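Local atomic coordinates of Rho GTPase-activating protein 15 (Homo sapiens, PDB entry 3BYI), a protein that switches off Rho-type GTPases, RAC1 among them, by stimulating GTP hydrolysis and so converting them to the inactive GDP-bound state. Residues E118-Q123 / N197-L202. Residues are numbered along the deposited sequence; the frame is centred on the assembly and turned at random.
Sequences EAIKKQ and NQIAEL
I120 meets Q198, I199 and L202 where helix 110-120 comes against helix 189-205, a helix-helix contact within the all-helical RhoGAP domain. Its CA lies 6.4 Å from that of I199, the shortest CA-CA distance between 118-123 and 197-202, and no hydrogen bond crosses the interface. The evidence therefore points to apolar packing, with a modest 177 Å² buried in total.

Along 118-123, A119 comes first; its methyl does not reach 197-202 but packs on A131 and V132 of helix 125-138, so successive residues serve different helices. I120 follows, its CB directed at helix 189-205. CG1 is flanked by N and C of its own backbone (chi1 51°) and faces I199; the extended chi2 (159°) carries CD1 on to Q198 and I199, while CG2 lies near both L202 and I199. I120 CG1 comes 3.8 Å from I199 CG1, the two isoleucine side chains crossing nearly at right angles. On the other branch, I120 CG2 stands 4.0 Å from L202 CD2, and these two side chains run past one another in opposite senses.

K121 makes no contact with 197-202, yet its NZ still reaches helix 189-205 through a weak hydrogen bond to Y195 OH. K122 O accepts a hydrogen bond from R128 NE, on helix 125-138. The site lies away from the predicted arginine finger, R58. Q198 contributes aliphatic carbon alone, since its chain bends at chi2 (-53°) and carries the amide away from I120. The shortest approach is I120 CD1 to Q198 CB, 3.5 Å, with I199 CG1 also 3.7 Å from I120 CD1.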
ATOM      1  N   GLU A 118      -0.083   4.738 -20.426  1.00 47.64           N
ATOM      2  CA  GLU A 118       0.318   5.690 -21.476  1.00 50.85           C
ATOM      3  C   GLU A 118       1.475   6.555 -20.994  1.00 49.69           C
ATOM      4  O   GLU A 118       2.397   6.875 -21.769  1.00 48.36           O
ATOM      5  CB  GLU A 118      -0.828   6.640 -21.860  1.00 50.24           C
ATOM      6  CG  GLU A 118      -1.911   6.052 -22.742  1.00 59.80           C
ATOM      7  CD  GLU A 118      -2.951   7.103 -23.196  1.00 63.09           C
ATOM      8  OE1 GLU A 118      -2.792   8.300 -22.849  1.00 76.83           O
ATOM      9  OE2 GLU A 118      -3.923   6.728 -23.906  1.00 79.25           O
ATOM     10  N   ALA A 119       1.389   6.964 -19.723  1.00 48.45           N
ATOM     11  CA  ALA A 119       2.404   7.818 -19.107  1.00 48.65           C
ATOM     12  C   ALA A 119       3.772   7.169 -19.075  1.00 48.77           C
ATOM     13  O   ALA A 119       4.734   7.805 -19.497  1.00 48.17           O
ATOM     14  CB  ALA A 119       1.994   8.268 -17.696  1.00 47.10           C
ATOM     15  N   ILE A 120       3.892   5.931 -18.584  1.00 50.97           N
ATOM     16  CA  ILE A 120       5.240   5.312 -18.545  1.00 53.82           C
ATOM     17  C   ILE A 120       5.752   4.858 -19.909  1.00 52.73           C
ATOM     18  O   ILE A 120       6.954   4.633 -20.054  1.00 53.41           O
ATOM     19  CB  ILE A 120       5.427   4.120 -17.559  1.00 52.44           C
ATOM     20  CG1 ILE A 120       4.331   3.063 -17.753  1.00 53.65           C
ATOM     21  CG2 ILE A 120       5.600   4.654 -16.159  1.00 49.52           C
ATOM     22  CD1 ILE A 120       4.726   1.711 -17.228  1.00 62.67           C
ATOM     23  N   LYS A 121       4.858   4.726 -20.890  1.00 50.80           N
ATOM     24  CA  LYS A 121       5.277   4.352 -22.243  1.00 52.05           C
ATOM     25  C   LYS A 121       5.981   5.498 -22.978  1.00 54.73           C
ATOM     26  O   LYS A 121       6.573   5.265 -24.042  1.00 56.45           O
ATOM     27  CB  LYS A 121       4.095   3.850 -23.079  1.00 49.33           C
ATOM     28  CG  LYS A 121       3.638   2.441 -22.783  1.00 50.96           C
ATOM     29  CD  LYS A 121       2.492   2.080 -23.720  1.00 54.91           C
ATOM     30  CE  LYS A 121       1.878   0.726 -23.420  1.00 60.21           C
ATOM     31  NZ  LYS A 121       0.468   0.573 -23.986  1.00 71.71           N
ATOM     32  N   LYS A 122       5.941   6.709 -22.404  1.00 56.99           N
ATOM     33  CA  LYS A 122       6.458   7.924 -23.062  1.00 59.07           C
ATOM     34  C   LYS A 122       7.912   7.803 -23.447  1.00 58.85           C
ATOM     35  O   LYS A 122       8.654   7.135 -22.771  1.00 60.21           O
ATOM     36  CB  LYS A 122       6.265   9.170 -22.181  1.00 58.28           C
ATOM     37  CG  LYS A 122       4.834   9.603 -21.995  1.00 57.76           C
ATOM     38  CD  LYS A 122       4.151   9.958 -23.282  1.00 57.17           C
ATOM     39  CE  LYS A 122       2.726  10.423 -23.031  1.00 61.24           C
ATOM     40  NZ  LYS A 122       1.925  10.380 -24.282  1.00 61.40           N
ATOM     41  N   GLN A 123       8.297   8.497 -24.514  1.00 64.04           N
ATOM     42  CA  GLN A 123       9.577   8.300 -25.202  1.00 67.03           C
ATOM     43  C   GLN A 123      10.845   8.519 -24.347  1.00 68.95           C
ATOM     44  O   GLN A 123      11.819   7.788 -24.510  1.00 69.38           O
ATOM     45  CB  GLN A 123       9.630   9.194 -26.453  1.00 68.03           C
ATOM     46  CG  GLN A 123      10.764   8.867 -27.403  1.00 64.28           C
ATOM     47  N   ASN A 197       4.706  -2.689 -12.385  1.00 43.05           N
ATOM     48  CA  ASN A 197       6.001  -2.604 -11.727  1.00 42.79           C
ATOM     49  C   ASN A 197       6.819  -1.383 -12.202  1.00 42.76           C
ATOM     50  O   ASN A 197       7.504  -0.732 -11.412  1.00 40.54           O
ATOM     51  CB  ASN A 197       6.793  -3.876 -11.987  1.00 43.42           C
ATOM     52  CG  ASN A 197       6.183  -5.062 -11.282  1.00 48.20           C
ATOM     53  OD1 ASN A 197       5.092  -4.954 -10.758  1.00 42.73           O
ATOM     54  ND2 ASN A 197       6.871  -6.194 -11.276  1.00 35.99           N
ATOM     55  N   GLN A 198       6.733  -1.073 -13.490  1.00 42.91           N
ATOM     56  CA  GLN A 198       7.410   0.094 -14.010  1.00 41.86           C
ATOM     57  C   GLN A 198       6.818   1.376 -13.465  1.00 40.56           C
ATOM     58  O   GLN A 198       7.556   2.319 -13.202  1.00 41.60           O
ATOM     59  CB  GLN A 198       7.399   0.119 -15.535  1.00 39.92           C
ATOM     60  CG  GLN A 198       8.409  -0.845 -16.173  1.00 39.74           C
ATOM     61  CD  GLN A 198       9.801  -0.659 -15.652  1.00 48.17           C
ATOM     62  OE1 GLN A 198      10.312  -1.491 -14.881  1.00 44.11           O
ATOM     63  NE2 GLN A 198      10.425   0.457 -16.044  1.00 36.30           N
ATOM     64  N   ILE A 199       5.494   1.425 -13.308  1.00 41.26           N
ATOM     65  CA  ILE A 199       4.833   2.604 -12.746  1.00 40.08           C
ATOM     66  C   ILE A 199       5.245   2.770 -11.297  1.00 43.75           C
ATOM     67  O   ILE A 199       5.565   3.874 -10.847  1.00 43.29           O
ATOM     68  CB  ILE A 199       3.278   2.535 -12.809  1.00 38.25           C
ATOM     69  CG1 ILE A 199       2.774   2.592 -14.264  1.00 40.83           C
ATOM     70  CG2 ILE A 199       2.676   3.692 -12.023  1.00 39.76           C
ATOM     71  CD1 ILE A 199       1.466   1.893 -14.502  1.00 42.83           C
ATOM     72  N   ALA A 200       5.235   1.664 -10.544  1.00 42.70           N
ATOM     73  CA  ALA A 200       5.664   1.745  -9.143  1.00 41.57           C
ATOM     74  C   ALA A 200       7.128   2.172  -9.019  1.00 40.34           C
ATOM     75  O   ALA A 200       7.450   2.985  -8.173  1.00 42.17           O
ATOM     76  CB  ALA A 200       5.391   0.444  -8.383  1.00 34.91           C
ATOM     77  N   GLU A 201       8.014   1.616  -9.845  1.00 40.88           N
ATOM     78  CA  GLU A 201       9.416   2.019  -9.859  1.00 40.79           C
ATOM     79  C   GLU A 201       9.599   3.520 -10.126  1.00 42.74           C
ATOM     80  O   GLU A 201      10.425   4.181  -9.475  1.00 44.99           O
ATOM     81  CB  GLU A 201      10.197   1.217 -10.909  1.00 40.82           C
ATOM     82  CG  GLU A 201      10.508  -0.180 -10.496  1.00 44.83           C
ATOM     83  CD  GLU A 201      11.526  -0.873 -11.376  1.00 44.53           C
ATOM     84  OE1 GLU A 201      12.473  -0.226 -11.849  1.00 44.20           O
ATOM     85  OE2 GLU A 201      11.365  -2.090 -11.584  1.00 43.81           O
ATOM     86  N   LEU A 202       8.843   4.068 -11.079  1.00 41.88           N
ATOM     87  CA  LEU A 202       8.977   5.498 -11.399  1.00 40.95           C
ATOM     88  C   LEU A 202       8.486   6.385 -10.254  1.00 42.92           C
ATOM     89  O   LEU A 202       9.101   7.441  -9.962  1.00 40.18           O
ATOM     90  CB  LEU A 202       8.206   5.881 -12.657  1.00 41.35           C
ATOM     91  CG  LEU A 202       8.426   7.316 -13.165  1.00 43.51           C
ATOM     92  CD1 LEU A 202       9.910   7.541 -13.608  1.00 47.23           C
ATOM     93  CD2 LEU A 202       7.479   7.580 -14.276  1.00 40.48           C
TER